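Local atomic coordinates of salicylic acid-binding protein 2 (Nicotiana tabacum, PDB entry 1XKL), a protein that hydrolyses methyl salicylate to salicylic acid and methanol, a step in the signalling that activates systemic acquired resistance in tobacco. Residues 57-60 with 61-64. Residues are numbered along the deposited sequence; the frame is centred on the assembly and turned at random.
Sequences DYTL and PLME
T59 and M63 are joined one helical turn apart by a backbone hydrogen bond: M63 N donates to T59 O over 3.1 Å, with an N-H...O angle of 162° and the donor in the carbonyl plane. T59 O also takes a weak bond from L62 N at 2.8 Å, bent to 119°. P61 N has no hydrogen to give, and P61 CD sits 3.6 Å from Y58 O, which is consistent with L62 N being diverted to T59 O. Neither P61 nor L62 makes the usual i to i-4 bond, and the helix bends there. That pattern, back at M63, continues with E64 N donating to L60 O at 2.9 Å, N-H...O angle 161°. E64 CG stands 3.3 Å from L60 O, and the extended chain beyond sets OE1 3.6 Å from L60 CG. On the buried side T59 CG2, anti to the backbone N, lies beside L62 and meets its CB at 3.7 Å. That rotation puts T59 OG1 next to its own backbone N, and the hydroxyl is satisfied by L55 O one turn earlier and by N86 ND2. In this alpha/beta hydrolase, T59, L62 and M63 rest on L89, A90 and K93 of helix 83-93, which follows the strand 75-80 and nucleophile S81; helix 55-67 thus packs along its neighbour, with the kink in mid-course.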
loop_
_atom_site.group_PDB
_atom_site.type_symbol
_atom_site.label_atom_id
_atom_site.label_comp_id
_atom_site.label_asym_id
_atom_site.label_seq_id
_atom_site.Cartn_x
_atom_site.Cartn_y
_atom_site.Cartn_z
ATOM N N ASP A 57 -14.613 -28.957 -8.173
ATOM C CA ASP A 57 -14.826 -27.830 -7.255
ATOM C C ASP A 57 -15.137 -26.564 -8.055
ATOM O O ASP A 57 -15.933 -25.729 -7.635
ATOM C CB ASP A 57 -13.576 -27.535 -6.412
ATOM C CG ASP A 57 -13.166 -28.692 -5.515
ATOM O OD1 ASP A 57 -14.024 -29.525 -5.156
ATOM O OD2 ASP A 57 -11.971 -28.745 -5.151
ATOM N N TYR A 58 -14.469 -26.421 -9.195
ATOM C CA TYR A 58 -14.639 -25.269 -10.070
ATOM C C TYR A 58 -16.007 -25.263 -10.753
ATOM O O TYR A 58 -16.589 -24.202 -10.984
ATOM C CB TYR A 58 -13.513 -25.275 -11.111
ATOM C CG TYR A 58 -13.565 -24.187 -12.158
ATOM C CD1 TYR A 58 -13.795 -22.851 -11.809
ATOM C CD2 TYR A 58 -13.337 -24.490 -13.503
ATOM C CE1 TYR A 58 -13.792 -21.846 -12.781
ATOM C CE2 TYR A 58 -13.331 -23.501 -14.477
ATOM C CZ TYR A 58 -13.557 -22.184 -14.115
ATOM O OH TYR A 58 -13.541 -21.208 -15.092
ATOM N N THR A 59 -16.527 -26.453 -11.038
ATOM C CA THR A 59 -17.810 -26.623 -11.720
ATOM C C THR A 59 -19.014 -26.687 -10.782
ATOM O O THR A 59 -20.160 -26.746 -11.230
ATOM C CB THR A 59 -17.802 -27.923 -12.551
ATOM O OG1 THR A 59 -16.587 -27.995 -13.306
ATOM C CG2 THR A 59 -18.994 -27.960 -13.505
ATOM N N LEU A 60 -18.751 -26.682 -9.481
ATOM C CA LEU A 60 -19.806 -26.759 -8.486
ATOM C C LEU A 60 -21.065 -25.949 -8.825
ATOM O O LEU A 60 -22.174 -26.480 -8.803
ATOM C CB LEU A 60 -19.246 -26.330 -7.124
ATOM C CG LEU A 60 -19.993 -26.807 -5.885
ATOM C CD1 LEU A 60 -20.160 -28.324 -5.941
ATOM C CD2 LEU A 60 -19.215 -26.402 -4.633
ATOM N N PRO A 61 -20.914 -24.659 -9.162
ATOM C CA PRO A 61 -22.105 -23.859 -9.485
ATOM C C PRO A 61 -22.973 -24.482 -10.581
ATOM O O PRO A 61 -24.202 -24.515 -10.473
ATOM C CB PRO A 61 -21.515 -22.513 -9.906
ATOM C CG PRO A 61 -20.242 -22.441 -9.101
ATOM C CD PRO A 61 -19.697 -23.842 -9.266
ATOM N N LEU A 62 -22.335 -24.985 -11.633
ATOM C CA LEU A 62 -23.069 -25.605 -12.726
ATOM C C LEU A 62 -23.779 -26.863 -12.242
ATOM O O LEU A 62 -24.932 -27.114 -12.594
ATOM C CB LEU A 62 -22.119 -25.951 -13.878
ATOM C CG LEU A 62 -22.743 -26.663 -15.083
ATOM C CD1 LEU A 62 -23.906 -25.829 -15.623
ATOM C CD2 LEU A 62 -21.681 -26.860 -16.163
HETATM N N MSE A 63 -23.096 -27.657 -11.425
HETATM C CA MSE A 63 -23.710 -28.878 -10.922
HETATM C C MSE A 63 -24.938 -28.531 -10.081
HETATM O O MSE A 63 -25.972 -29.190 -10.184
HETATM C CB MSE A 63 -22.704 -29.681 -10.087
HETATM C CG MSE A 63 -21.416 -30.021 -10.822
HETATM SE SE MSE A 63 -21.716 -30.950 -12.503
HETATM C CE MSE A 63 -22.473 -32.575 -11.795
ATOM N N GLU A 64 -24.829 -27.486 -9.265
ATOM C CA GLU A 64 -25.943 -27.065 -8.412
ATOM C C GLU A 64 -27.150 -26.638 -9.239
ATOM O O GLU A 64 -28.295 -26.907 -8.875
ATOM C CB GLU A 64 -25.494 -25.924 -7.497
ATOM C CG GLU A 64 -24.445 -26.356 -6.479
ATOM C CD GLU A 64 -23.798 -25.188 -5.756
ATOM O OE1 GLU A 64 -23.097 -25.434 -4.750
ATOM O OE2 GLU A 64 -23.986 -24.032 -6.188
#